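Local coordinates for protein Ent-copalyl diphosphate synthase (Streptomyces platensis, PDB 5BP8) that is a bacterial member of the terpene cyclase family, an alpha-helical protein with a domain related to the C-terminal domain of squalene-hopene cyclase, at residues A[405-410]-A[453-458]. Numbering follows the deposited sequence.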
loop_
_atom_site.group_PDB
_atom_site.type_symbol
_atom_site.label_atom_id
_atom_site.label_comp_id
_atom_site.label_asym_id
_atom_site.label_seq_id
_atom_site.Cartn_x
_atom_site.Cartn_y
_atom_site.Cartn_z
ATOM N N ALA A 405 7.584 -9.837 -3.144
ATOM C CA ALA A 405 8.837 -9.920 -2.365
ATOM C C ALA A 405 9.884 -10.753 -3.118
ATOM O O ALA A 405 11.068 -10.342 -3.249
ATOM C CB ALA A 405 8.573 -10.500 -0.995
ATOM N N THR A 406 9.425 -11.854 -3.707
ATOM C CA THR A 406 10.352 -12.758 -4.401
ATOM C C THR A 406 10.905 -12.118 -5.678
ATOM O O THR A 406 12.108 -12.241 -5.979
ATOM C CB THR A 406 9.679 -14.107 -4.707
ATOM O OG1 THR A 406 9.194 -14.673 -3.481
ATOM C CG2 THR A 406 10.696 -15.095 -5.314
ATOM N N ALA A 407 10.053 -11.426 -6.425
ATOM C CA ALA A 407 10.513 -10.710 -7.598
ATOM C C ALA A 407 11.518 -9.635 -7.214
ATOM O O ALA A 407 12.599 -9.556 -7.846
ATOM C CB ALA A 407 9.375 -10.079 -8.359
ATOM N N CYS A 408 11.194 -8.825 -6.202
ATOM C CA CYS A 408 12.101 -7.733 -5.795
ATOM C C CYS A 408 13.513 -8.285 -5.483
ATOM O O CYS A 408 14.513 -7.775 -5.994
ATOM C CB CYS A 408 11.592 -6.987 -4.579
ATOM S SG CYS A 408 10.163 -5.913 -4.946
ATOM N N CYS A 409 13.570 -9.296 -4.631
ATOM C CA CYS A 409 14.829 -9.809 -4.108
ATOM C C CYS A 409 15.612 -10.564 -5.143
ATOM O O CYS A 409 16.829 -10.351 -5.272
ATOM C CB CYS A 409 14.579 -10.686 -2.884
ATOM S SG CYS A 409 13.943 -9.735 -1.503
ATOM N N ALA A 410 14.946 -11.434 -5.896
ATOM C CA ALA A 410 15.659 -12.216 -6.933
ATOM C C ALA A 410 16.174 -11.324 -8.058
ATOM O O ALA A 410 17.267 -11.568 -8.586
ATOM C CB ALA A 410 14.780 -13.302 -7.502
ATOM N N ALA A 453 2.404 -10.539 -13.514
ATOM C CA ALA A 453 3.417 -9.639 -14.102
ATOM C C ALA A 453 4.754 -9.780 -13.421
ATOM O O ALA A 453 5.797 -9.872 -14.111
ATOM C CB ALA A 453 2.960 -8.188 -14.066
ATOM N N TYR A 454 4.755 -9.840 -12.080
ATOM C CA TYR A 454 6.017 -10.002 -11.347
ATOM C C TYR A 454 6.753 -11.295 -11.714
ATOM O O TYR A 454 7.978 -11.295 -11.862
ATOM C CB TYR A 454 5.828 -9.928 -9.826
ATOM C CG TYR A 454 5.248 -8.602 -9.334
ATOM C CD1 TYR A 454 5.473 -7.406 -10.022
ATOM C CD2 TYR A 454 4.548 -8.547 -8.141
ATOM C CE1 TYR A 454 4.957 -6.200 -9.565
ATOM C CE2 TYR A 454 4.032 -7.352 -7.666
ATOM C CZ TYR A 454 4.243 -6.179 -8.382
ATOM O OH TYR A 454 3.724 -4.972 -7.975
HETATM N N MSE A 455 6.015 -12.396 -11.825
HETATM C CA MSE A 455 6.627 -13.681 -12.162
HETATM C C MSE A 455 7.106 -13.737 -13.586
HETATM O O MSE A 455 8.175 -14.319 -13.861
HETATM C CB MSE A 455 5.677 -14.835 -11.834
HETATM C CG MSE A 455 5.513 -14.950 -10.321
HETATM SE SE MSE A 455 7.155 -15.338 -9.322
HETATM C CE MSE A 455 7.681 -13.551 -8.765
ATOM N N VAL A 456 6.361 -13.170 -14.519
ATOM C CA VAL A 456 6.825 -13.131 -15.909
ATOM C C VAL A 456 8.157 -12.354 -15.999
ATOM O O VAL A 456 9.128 -12.827 -16.645
ATOM C CB VAL A 456 5.756 -12.544 -16.852
ATOM C CG1 VAL A 456 6.344 -12.195 -18.208
ATOM C CG2 VAL A 456 4.604 -13.521 -17.002
ATOM N N GLN A 457 8.223 -11.207 -15.328
ATOM C CA GLN A 457 9.462 -10.425 -15.265
ATOM C C GLN A 457 10.614 -11.201 -14.662
ATOM O O GLN A 457 11.714 -11.197 -15.225
ATOM C CB GLN A 457 9.299 -9.168 -14.435
ATOM C CG GLN A 457 8.428 -8.117 -15.069
ATOM C CD GLN A 457 8.426 -6.836 -14.263
ATOM O OE1 GLN A 457 9.493 -6.318 -13.894
ATOM N NE2 GLN A 457 7.227 -6.308 -13.994
ATOM N N LEU A 458 10.369 -11.855 -13.522
ATOM C CA LEU A 458 11.386 -12.659 -12.857
ATOM C C LEU A 458 11.941 -13.699 -13.812
ATOM O O LEU A 458 13.168 -13.829 -13.958
ATOM C CB LEU A 458 10.823 -13.347 -11.609
ATOM C CG LEU A 458 11.755 -14.286 -10.835
ATOM C CD1 LEU A 458 13.099 -13.646 -10.555
ATOM C CD2 LEU A 458 11.125 -14.744 -9.523
#
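A407 meets Y454 and M455 where helices 402-416 and 449-461 run side by side in the same direction, the axes of segments 405-410 and 453-458 coming within 9.3 Å at an angle of 26°. The methyl of A407 carries the middle of the contact. Its CB lies 3.8 Å from CB of Y454, while the tyrosine ring stands oblique to that methyl and its hydroxyl is hydrogen-bonded to E450. On the neighbouring position of the same helix, M455 (selenomethionine) starts off across the contact rather than into it. Its chain then bends at chi2 (-62°) and again at chi3, and the second bend brings CE back to 3.9 Å from CB of A407 and 4.0 Å from the backbone N of A407. Helix 422-435, which lies between the two in the chain, touches M455 through A432, and T406 and A410 through A428. Two parallel helices in direct contact, connected in the chain by way of a third, are what an alpha/alpha barrel gives, and this pair probably belongs to the inner ring of such a barrel, as in the squalene-hopene cyclase family; helices 349-365 and 504-518 adjoin the pair, one beside each partner. One turn further along, L458 brings a branch against A410. CG is anti to the backbone N (chi1 177°), and chi2 then sets CD1 3.5 Å from CB of A410, a tight methyl-to-methyl touch. The other branch is more loosely placed, CD2 standing 4.2 Å from CG2 of T406. OG1 of that threonine is hydrogen-bonded to the backbone O of P402 and the backbone N of W394, and it is the methyl that meets the leucine.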